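Local atomic coordinates of NmrA family protein (Shigella flexneri 2a, PDB entry 3QVO), a protein that is of unknown function but, as a Rossmann-fold member of the NmrA family, probably binds NAD(P) or NAD(P)H. Residues A[23-29]-A[88-94]; A[50-56]-A[69-75]; A[101-105]-A[150-154]. One frame throughout, in Å; residues are numbered along the deposited sequence.

Contact 1 (A[23-29]-A[88-94])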
loop_
_atom_site.group_PDB
_atom_site.type_symbol
_atom_site.label_atom_id
_atom_site.label_comp_id
_atom_site.label_asym_id
_atom_site.label_seq_id
_atom_site.Cartn_x
_atom_site.Cartn_y
_atom_site.Cartn_z
HETATM N N MSE A 23 10.696 -1.572 -18.909
HETATM C CA MSE A 23 9.418 -1.755 -18.283
HETATM C C MSE A 23 9.630 -1.578 -16.784
HETATM O O MSE A 23 10.691 -1.924 -16.258
HETATM C CB MSE A 23 8.872 -3.169 -18.551
HETATM C CG MSE A 23 7.333 -3.165 -18.623
HETATM SE SE MSE A 23 6.790 -2.667 -20.409
HETATM C CE MSE A 23 7.667 -4.155 -21.292
ATOM N N LYS A 24 8.617 -1.033 -16.123
ATOM C CA LYS A 24 8.608 -0.848 -14.722
ATOM C C LYS A 24 7.671 -1.916 -14.164
ATOM O O LYS A 24 6.478 -1.923 -14.518
ATOM C CB LYS A 24 8.086 0.544 -14.427
ATOM C CG LYS A 24 8.032 0.865 -12.950
ATOM C CD LYS A 24 7.497 2.295 -12.694
ATOM C CE LYS A 24 8.598 3.362 -12.837
ATOM N NZ LYS A 24 8.044 4.788 -12.804
ATOM N N ASN A 25 8.209 -2.817 -13.319
ATOM C CA ASN A 25 7.471 -3.971 -12.817
ATOM C C ASN A 25 6.941 -3.688 -11.425
ATOM O O ASN A 25 7.720 -3.564 -10.490
ATOM C CB ASN A 25 8.387 -5.191 -12.793
ATOM C CG ASN A 25 8.702 -5.731 -14.206
ATOM O OD1 ASN A 25 8.030 -5.400 -15.141
ATOM N ND2 ASN A 25 9.687 -6.615 -14.324
ATOM N N VAL A 26 5.624 -3.585 -11.288
ATOM C CA VAL A 26 4.994 -3.263 -10.041
ATOM C C VAL A 26 4.227 -4.479 -9.531
ATOM O O VAL A 26 3.448 -5.074 -10.290
ATOM C CB VAL A 26 4.039 -2.098 -10.218
ATOM C CG1 VAL A 26 3.315 -1.833 -8.957
ATOM C CG2 VAL A 26 4.798 -0.871 -10.661
ATOM N N LEU A 27 4.493 -4.886 -8.277
ATOM C CA LEU A 27 3.767 -5.994 -7.651
ATOM C C LEU A 27 2.772 -5.442 -6.656
ATOM O O LEU A 27 3.158 -4.701 -5.758
ATOM C CB LEU A 27 4.741 -6.929 -6.956
ATOM C CG LEU A 27 4.179 -8.078 -6.140
ATOM C CD1 LEU A 27 3.348 -9.052 -6.987
ATOM C CD2 LEU A 27 5.318 -8.724 -5.396
ATOM N N ILE A 28 1.495 -5.772 -6.841
ATOM C CA ILE A 28 0.446 -5.298 -5.987
ATOM C C ILE A 28 0.030 -6.477 -5.119
ATOM O O ILE A 28 -0.565 -7.454 -5.616
ATOM C CB ILE A 28 -0.729 -4.734 -6.822
ATOM C CG1 ILE A 28 -0.216 -3.546 -7.661
ATOM C CG2 ILE A 28 -1.878 -4.295 -5.914
ATOM C CD1 ILE A 28 -1.211 -2.868 -8.504
ATOM N N LEU A 29 0.372 -6.406 -3.822
ATOM C CA LEU A 29 -0.016 -7.443 -2.871
ATOM C C LEU A 29 -1.333 -7.094 -2.247
ATOM O O LEU A 29 -1.494 -5.997 -1.800
ATOM C CB LEU A 29 1.024 -7.534 -1.776
ATOM C CG LEU A 29 2.395 -7.914 -2.292
ATOM C CD1 LEU A 29 3.352 -7.738 -1.118
ATOM C CD2 LEU A 29 2.333 -9.351 -2.868
ATOM N N GLY A 88 12.153 -10.308 -10.212
ATOM C CA GLY A 88 12.171 -9.353 -11.305
ATOM C C GLY A 88 11.391 -8.058 -11.089
ATOM O O GLY A 88 11.314 -7.258 -12.010
ATOM N N GLN A 89 10.823 -7.837 -9.895
ATOM C CA GLN A 89 9.997 -6.664 -9.638
ATOM C C GLN A 89 10.824 -5.446 -9.280
ATOM O O GLN A 89 11.894 -5.558 -8.735
ATOM C CB GLN A 89 9.003 -6.912 -8.507
ATOM C CG GLN A 89 8.054 -8.097 -8.709
ATOM C CD GLN A 89 7.060 -7.900 -9.831
ATOM O OE1 GLN A 89 6.935 -6.802 -10.368
ATOM N NE2 GLN A 89 6.290 -8.947 -10.141
ATOM N N ASP A 90 10.291 -4.278 -9.549
ATOM C CA ASP A 90 10.965 -3.023 -9.219
ATOM C C ASP A 90 10.315 -2.331 -8.028
ATOM O O ASP A 90 10.992 -1.666 -7.284
ATOM C CB ASP A 90 10.946 -2.107 -10.442
ATOM C CG ASP A 90 11.619 -2.758 -11.616
ATOM O OD1 ASP A 90 12.778 -3.167 -11.424
ATOM O OD2 ASP A 90 10.994 -2.958 -12.695
ATOM N N ILE A 91 9.005 -2.453 -7.876
ATOM C CA ILE A 91 8.282 -1.672 -6.885
ATOM C C ILE A 91 7.188 -2.544 -6.342
ATOM O O ILE A 91 6.463 -3.166 -7.105
ATOM C CB ILE A 91 7.637 -0.420 -7.472
ATOM C CG1 ILE A 91 8.682 0.603 -7.906
ATOM C CG2 ILE A 91 6.780 0.272 -6.460
ATOM C CD1 ILE A 91 8.112 1.712 -8.804
ATOM N N VAL A 92 7.118 -2.621 -5.014
ATOM C CA VAL A 92 6.100 -3.395 -4.316
ATOM C C VAL A 92 5.159 -2.431 -3.666
ATOM O O VAL A 92 5.585 -1.485 -3.001
ATOM C CB VAL A 92 6.726 -4.306 -3.233
ATOM C CG1 VAL A 92 5.634 -5.042 -2.438
ATOM C CG2 VAL A 92 7.671 -5.298 -3.877
ATOM N N TYR A 93 3.877 -2.688 -3.890
ATOM C CA TYR A 93 2.823 -1.943 -3.307
ATOM C C TYR A 93 1.976 -2.935 -2.538
ATOM O O TYR A 93 1.400 -3.849 -3.114
ATOM C CB TYR A 93 2.028 -1.211 -4.382
ATOM C CG TYR A 93 0.602 -0.876 -3.949
ATOM C CD1 TYR A 93 0.331 -0.529 -2.655
ATOM C CD2 TYR A 93 -0.455 -0.871 -4.857
ATOM C CE1 TYR A 93 -0.924 -0.230 -2.225
ATOM C CE2 TYR A 93 -1.757 -0.573 -4.406
ATOM C CZ TYR A 93 -1.950 -0.265 -3.069
ATOM O OH TYR A 93 -3.172 0.037 -2.561
ATOM N N ALA A 94 1.953 -2.752 -1.218
ATOM C CA ALA A 94 1.295 -3.613 -0.284
ATOM C C ALA A 94 0.143 -2.850 0.345
ATOM O O ALA A 94 0.319 -1.738 0.862
ATOM C CB ALA A 94 2.259 -4.053 0.809
HETATM O O HOH W 1 12.504 -3.990 -14.599
#
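V26 to L29 pair in parallel with I91 to A94, the two strand axes approaching to 4.7 Å with 20° between their directions. L27 uses both polar backbone atoms: its N donates to I91 O and its O accepts from Y93 N. L29 N then donates to Y93 O at 2.8 Å. At the start of the ladder N25 O takes two donors, D90 N at 2.8 Å and I91 N at 3.1 Å. Both lie in the plane of the N25 carbonyl.

Side chains add further bonds at this end. D90 CG sits beside its own backbone N (chi1 -59°), which turns the carboxylate toward N25. D90 OD2 receives N25 N at 2.9 Å on its anti lone pair. D90 therefore holds the N25 backbone at both N and O. N25 ND2 donates to G88 O at 2.9 Å, almost straight at 177°. G88 O lies in the N25 amide plane, but ND2 stands above the G88 carbonyl plane. The Q89 chain bends at chi2 and lays CD against L27 CB at 3.8 Å. Q89 NE2 is hydrogen-bonded to A85 O and T52 OG1.

Farther along, I28 CG2 meets Y93 CD2 at 3.9 Å on the face shared with V26 and I91. L29 CD1 packs on V92 CG1 on the face that carries L27 and A94. G88 directly follows Q87, which lines the mercapto-nitrobenzoate pocket with K83 and C115.

These are central strands of the Rossmann sheet. Strand 49-55 flanks 24-29, strand 119-123 flanks 91-95, and helix 34-43 covers I28 and Y93.

Contact 2 (A[50-56]-A[69-75])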
loop_
_atom_site.group_PDB
_atom_site.type_symbol
_atom_site.label_atom_id
_atom_site.label_comp_id
_atom_site.label_asym_id
_atom_site.label_seq_id
_atom_site.Cartn_x
_atom_site.Cartn_y
_atom_site.Cartn_z
ATOM N N LYS A 50 4.321 -2.988 -16.092
ATOM C CA LYS A 50 3.681 -4.282 -16.017
ATOM C C LYS A 50 3.264 -4.465 -14.564
ATOM O O LYS A 50 4.131 -4.420 -13.672
ATOM C CB LYS A 50 4.624 -5.393 -16.417
ATOM C CG LYS A 50 4.044 -6.787 -16.128
ATOM C CD LYS A 50 5.025 -7.949 -16.445
ATOM C CE LYS A 50 4.716 -9.212 -15.572
ATOM N NZ LYS A 50 5.520 -10.476 -15.975
ATOM N N GLN A 51 1.969 -4.674 -14.312
ATOM C CA GLN A 51 1.510 -4.820 -12.915
ATOM C C GLN A 51 1.124 -6.253 -12.611
ATOM O O GLN A 51 0.353 -6.859 -13.327
ATOM C CB GLN A 51 0.351 -3.852 -12.585
ATOM C CG GLN A 51 -0.850 -3.872 -13.522
ATOM C CD GLN A 51 -1.899 -2.844 -13.132
ATOM O OE1 GLN A 51 -2.027 -2.518 -11.958
ATOM N NE2 GLN A 51 -2.686 -2.369 -14.098
ATOM N N THR A 52 1.717 -6.809 -11.571
ATOM C CA THR A 52 1.433 -8.156 -11.168
ATOM C C THR A 52 0.497 -8.073 -9.991
ATOM O O THR A 52 0.802 -7.423 -9.008
ATOM C CB THR A 52 2.691 -8.846 -10.745
ATOM O OG1 THR A 52 3.606 -8.865 -11.840
ATOM C CG2 THR A 52 2.399 -10.283 -10.230
ATOM N N LEU A 53 -0.646 -8.734 -10.096
ATOM C CA LEU A 53 -1.733 -8.579 -9.137
ATOM C C LEU A 53 -1.857 -9.882 -8.368
ATOM O O LEU A 53 -2.356 -10.888 -8.879
ATOM C CB LEU A 53 -3.020 -8.257 -9.857
ATOM C CG LEU A 53 -2.961 -7.088 -10.852
ATOM C CD1 LEU A 53 -4.344 -6.854 -11.465
ATOM C CD2 LEU A 53 -2.411 -5.780 -10.252
ATOM N N PHE A 54 -1.378 -9.843 -7.128
ATOM C CA PHE A 54 -1.256 -10.992 -6.267
ATOM C C PHE A 54 -2.402 -10.942 -5.274
ATOM O O PHE A 54 -2.500 -9.999 -4.508
ATOM C CB PHE A 54 0.058 -10.824 -5.541
ATOM C CG PHE A 54 0.511 -12.000 -4.748
ATOM C CD1 PHE A 54 1.307 -12.992 -5.330
ATOM C CD2 PHE A 54 0.252 -12.060 -3.377
ATOM C CE1 PHE A 54 1.794 -14.042 -4.555
ATOM C CE2 PHE A 54 0.707 -13.100 -2.603
ATOM C CZ PHE A 54 1.486 -14.109 -3.181
ATOM N N ALA A 55 -3.259 -11.967 -5.299
ATOM C CA ALA A 55 -4.364 -12.043 -4.396
ATOM C C ALA A 55 -4.758 -13.474 -4.048
ATOM O O ALA A 55 -4.571 -14.401 -4.822
ATOM C CB ALA A 55 -5.561 -11.323 -4.995
ATOM N N ARG A 56 -5.368 -13.598 -2.879
ATOM C CA ARG A 56 -5.786 -14.839 -2.317
ATOM C C ARG A 56 -6.887 -15.427 -3.152
ATOM O O ARG A 56 -6.877 -16.613 -3.469
ATOM C CB ARG A 56 -6.309 -14.604 -0.884
ATOM C CG ARG A 56 -5.294 -14.871 0.240
ATOM C CD ARG A 56 -5.844 -14.481 1.633
ATOM N NE ARG A 56 -6.444 -15.620 2.358
ATOM C CZ ARG A 56 -5.951 -16.163 3.489
ATOM N NH1 ARG A 56 -4.817 -15.693 4.063
ATOM N NH2 ARG A 56 -6.587 -17.192 4.069
ATOM N N SER A 69 -1.430 -6.536 -17.070
ATOM C CA SER A 69 -1.501 -7.202 -15.755
ATOM C C SER A 69 -1.230 -8.664 -15.845
ATOM O O SER A 69 -1.403 -9.284 -16.873
ATOM C CB SER A 69 -2.871 -7.047 -15.088
ATOM O OG SER A 69 -3.877 -7.817 -15.759
ATOM N N GLN A 70 -0.743 -9.200 -14.727
ATOM C CA GLN A 70 -0.608 -10.606 -14.554
ATOM C C GLN A 70 -1.246 -10.866 -13.199
ATOM O O GLN A 70 -0.942 -10.187 -12.209
ATOM C CB GLN A 70 0.850 -11.040 -14.590
ATOM C CG GLN A 70 1.027 -12.485 -14.292
ATOM C CD GLN A 70 2.191 -13.120 -15.040
ATOM O OE1 GLN A 70 3.347 -12.963 -14.655
ATOM N NE2 GLN A 70 1.879 -13.839 -16.132
ATOM N N ILE A 71 -2.147 -11.827 -13.173
ATOM C CA ILE A 71 -2.904 -12.116 -11.981
ATOM C C ILE A 71 -2.465 -13.451 -11.438
ATOM O O ILE A 71 -2.593 -14.490 -12.100
ATOM C CB ILE A 71 -4.398 -12.145 -12.248
ATOM C CG1 ILE A 71 -4.884 -10.737 -12.590
ATOM C CG2 ILE A 71 -5.116 -12.637 -10.993
ATOM C CD1 ILE A 71 -6.251 -10.711 -13.257
ATOM N N ILE A 72 -1.906 -13.370 -10.246
ATOM C CA ILE A 72 -1.331 -14.489 -9.529
ATOM C C ILE A 72 -2.096 -14.809 -8.233
ATOM O O ILE A 72 -2.394 -13.911 -7.424
ATOM C CB ILE A 72 0.096 -14.179 -9.184
ATOM C CG1 ILE A 72 0.928 -14.016 -10.497
ATOM C CG2 ILE A 72 0.649 -15.287 -8.307
ATOM C CD1 ILE A 72 2.306 -13.412 -10.252
HETATM N N MSE A 73 -2.461 -16.079 -8.090
HETATM C CA MSE A 73 -3.104 -16.562 -6.870
HETATM C C MSE A 73 -2.051 -16.841 -5.823
HETATM O O MSE A 73 -1.162 -17.651 -6.016
HETATM C CB MSE A 73 -3.939 -17.836 -7.078
HETATM C CG MSE A 73 -4.699 -18.284 -5.783
HETATM SE SE MSE A 73 -5.994 -19.691 -6.177
HETATM C CE MSE A 73 -4.718 -21.174 -6.317
ATOM N N GLY A 74 -2.159 -16.150 -4.707
ATOM C CA GLY A 74 -1.255 -16.380 -3.591
ATOM C C GLY A 74 -1.518 -15.564 -2.322
ATOM O O GLY A 74 -2.131 -14.500 -2.320
ATOM N N ASP A 75 -0.952 -16.086 -1.256
ATOM C CA ASP A 75 -1.088 -15.581 0.081
ATOM C C ASP A 75 0.299 -15.090 0.427
ATOM O O ASP A 75 1.259 -15.810 0.163
ATOM C CB ASP A 75 -1.471 -16.816 0.909
ATOM C CG ASP A 75 -1.611 -16.540 2.369
ATOM O OD1 ASP A 75 -1.166 -15.494 2.880
ATOM O OD2 ASP A 75 -2.175 -17.441 3.025
#
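The F54 ring lies over the backbone of G74, with G74 CA 4.0 Å from the ring centroid and 29° off the ring normal. This CH-pi contact closes one end of a parallel strand pair at the edge of the Rossmann sheet. G74 has no side chain, and the ring comes close to its main chain. The D75 carbonyl meets the ring at its edge, in plane. F54 CG is anti to the backbone N (chi1 -171°), and this carries the ring across to the other strand. There F54 CD1 also touches I72 CG2 at 3.8 Å. A85 of helix 79-86 packs on both F54 and I72.

L53 N donates to Q70 O, and L53 O accepts from I72 N at 2.9 Å. A55 N donates to I72 O at 3.0 Å. The last rung differs: G74 N reaches A55 O at 3.0 Å from well above the carbonyl plane. On the opposite face L53 CD1 rests on S69 CB and on I71 CG1, with I40 of helix 34-43 against L53.

Beyond the strands, R56 and D75 run side by side. D75 OD1 is hydrogen-bonded to L77 N. D75 OD2 lies 3.3 Å from R56 NH1, well out of the guanidinium plane, so this salt bridge rests on charge alone.

Contact 3 (A[101-105]-A[150-154])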
loop_
_atom_site.group_PDB
_atom_site.type_symbol
_atom_site.label_atom_id
_atom_site.label_comp_id
_atom_site.label_asym_id
_atom_site.label_seq_id
_atom_site.Cartn_x
_atom_site.Cartn_y
_atom_site.Cartn_z
ATOM N N LEU A 101 -0.474 -8.859 10.836
ATOM C CA LEU A 101 0.090 -7.946 9.858
ATOM C C LEU A 101 1.622 -7.859 9.985
ATOM O O LEU A 101 2.319 -7.551 9.001
ATOM C CB LEU A 101 -0.564 -6.582 9.989
ATOM C CG LEU A 101 -0.464 -5.645 8.801
ATOM C CD1 LEU A 101 -0.449 -6.361 7.437
ATOM C CD2 LEU A 101 -1.615 -4.697 8.874
ATOM N N ASP A 102 2.117 -8.145 11.190
ATOM C CA ASP A 102 3.533 -8.088 11.506
ATOM C C ASP A 102 4.286 -9.231 10.822
ATOM O O ASP A 102 5.307 -9.001 10.213
ATOM C CB ASP A 102 3.784 -8.114 13.033
ATOM C CG ASP A 102 3.071 -9.261 13.756
ATOM O OD1 ASP A 102 2.054 -9.754 13.244
ATOM O OD2 ASP A 102 3.507 -9.669 14.868
ATOM N N ILE A 103 3.750 -10.442 10.944
ATOM C CA ILE A 103 4.249 -11.612 10.277
ATOM C C ILE A 103 4.217 -11.409 8.785
ATOM O O ILE A 103 5.219 -11.714 8.074
ATOM C CB ILE A 103 3.492 -12.914 10.731
ATOM C CG1 ILE A 103 3.619 -13.085 12.243
ATOM C CG2 ILE A 103 4.096 -14.136 10.079
ATOM C CD1 ILE A 103 2.700 -14.229 12.872
ATOM N N GLN A 104 3.120 -10.821 8.298
ATOM C CA GLN A 104 3.008 -10.499 6.875
ATOM C C GLN A 104 4.072 -9.509 6.409
ATOM O O GLN A 104 4.724 -9.719 5.340
ATOM C CB GLN A 104 1.627 -9.926 6.531
ATOM C CG GLN A 104 0.432 -10.854 6.759
ATOM C CD GLN A 104 -0.826 -10.239 6.236
ATOM O OE1 GLN A 104 -0.905 -9.871 5.060
ATOM N NE2 GLN A 104 -1.817 -10.121 7.080
ATOM N N ALA A 105 4.232 -8.405 7.146
ATOM C CA ALA A 105 5.274 -7.430 6.753
ATOM C C ALA A 105 6.649 -8.110 6.736
ATOM O O ALA A 105 7.409 -7.880 5.847
ATOM C CB ALA A 105 5.329 -6.227 7.696
ATOM N N PRO A 150 0.342 -5.277 16.203
ATOM C CA PRO A 150 0.878 -5.810 14.964
ATOM C C PRO A 150 1.178 -4.727 13.948
ATOM O O PRO A 150 2.185 -4.797 13.280
ATOM C CB PRO A 150 -0.237 -6.724 14.456
ATOM C CG PRO A 150 -0.966 -7.108 15.633
ATOM C CD PRO A 150 -0.858 -6.009 16.626
ATOM N N PHE A 151 0.325 -3.723 13.865
ATOM C CA PHE A 151 0.567 -2.616 12.977
ATOM C C PHE A 151 1.819 -1.881 13.343
ATOM O O PHE A 151 2.585 -1.471 12.453
ATOM C CB PHE A 151 -0.605 -1.637 12.976
ATOM C CG PHE A 151 -1.732 -2.074 12.108
ATOM C CD1 PHE A 151 -2.395 -3.272 12.348
ATOM C CD2 PHE A 151 -2.154 -1.303 11.069
ATOM C CE1 PHE A 151 -3.452 -3.692 11.530
ATOM C CE2 PHE A 151 -3.217 -1.713 10.266
ATOM C CZ PHE A 151 -3.853 -2.909 10.494
ATOM N N ARG A 152 2.025 -1.682 14.634
ATOM C CA ARG A 152 3.216 -0.965 15.082
ATOM C C ARG A 152 4.457 -1.805 14.828
ATOM O O ARG A 152 5.475 -1.305 14.412
ATOM C CB ARG A 152 3.129 -0.610 16.565
ATOM C CG ARG A 152 3.563 0.807 16.868
ATOM C CD ARG A 152 3.090 1.250 18.232
ATOM N NE ARG A 152 1.734 1.796 18.249
ATOM C CZ ARG A 152 1.380 2.953 17.686
ATOM N NH1 ARG A 152 0.118 3.375 17.779
ATOM N NH2 ARG A 152 2.271 3.693 17.022
ATOM N N ARG A 153 4.355 -3.091 15.083
ATOM C CA ARG A 153 5.447 -3.982 14.833
ATOM C C ARG A 153 5.756 -4.071 13.318
ATOM O O ARG A 153 6.931 -4.050 12.947
ATOM C CB ARG A 153 5.185 -5.354 15.457
ATOM C CG ARG A 153 5.300 -5.366 16.986
ATOM C CD ARG A 153 5.575 -6.795 17.500
ATOM N NE ARG A 153 4.515 -7.733 17.102
ATOM C CZ ARG A 153 3.402 -7.996 17.801
ATOM N NH1 ARG A 153 3.167 -7.408 18.988
ATOM N NH2 ARG A 153 2.514 -8.874 17.321
ATOM N N ALA A 154 4.722 -4.091 12.462
ATOM C CA ALA A 154 4.918 -4.004 10.990
ATOM C C ALA A 154 5.645 -2.729 10.611
ATOM O O ALA A 154 6.642 -2.792 9.929
ATOM C CB ALA A 154 3.627 -4.107 10.235
#
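L101 and F151 meet methyl to ring face. L101 CD2 stands 3.3 Å above the F151 ring plane, offset toward the rim. L101 CD2 is 3.5 Å from the F151 ring centroid, a close CH-pi contact. With chi1 at -160°, L101 swings its CG away from the backbone N, and CD2 reaches the second helix. L96 packs on L101 and L124 on F151, both from loops.

D102 and R153 form a salt bridge that carries the polar part of the contact. Their side chains lie side by side and point the same way. R153 comes side-on and gives two nitrogens to one oxygen. R153 NH2 donates to D102 OD2 at 2.8 Å, and R153 NE donates to the same OD2 at 3.1 Å. The oxygen lies in the guanidinium plane. The carboxylate is not turned flat to match: the two planes are 57° apart, and both nitrogens reach OD2 from the same face. The other oxygen, D102 OD1, takes a weak bond from I103 N in its own helix. P150 CB lies 4.0 Å from D102 OD1.

About one turn further along the first helix, A105 CB meets A154 CB at 3.7 Å. The small side chains suit the axis separation of 7.8 Å. The helix segments run nearly parallel, at 19°. They belong to helices 101-114 and 149-159, which follow successive parallel strands of the Rossmann fold and pack together on one side of its sheet.

The chemistry is thus divided across the interface. Apolar contacts fill the inner part, while a charged pair closes the partly exposed outer part. The double grip on OD2 probably concentrates the carboxylate charge on that oxygen and limits rotation of the guanidinium.

How the contacts relate
Contacts 1 and 2 belong to one sheet. Their centres are 10 Å apart, and strands 24-29 and 49-55 are neighbours. V26 O and T52 N, and likewise I28 N and T52 O, approach to 2.8 Å as probable hydrogen bonds. The strand order 69-73, 49-55, 24-29, 91-95 is the 3-2-1-4 order of the Rossmann fold, with a crossover before 91-95. Along the chain, both segments of contact 2 fall between those of contact 1. Contact 3 comes later and joins helices instead. Its centre is about 20 Å from that of contact 1, but helix 101-114 is the next element after strand 91-95. Together they join four strands and two helices of the probable nucleotide-binding domain.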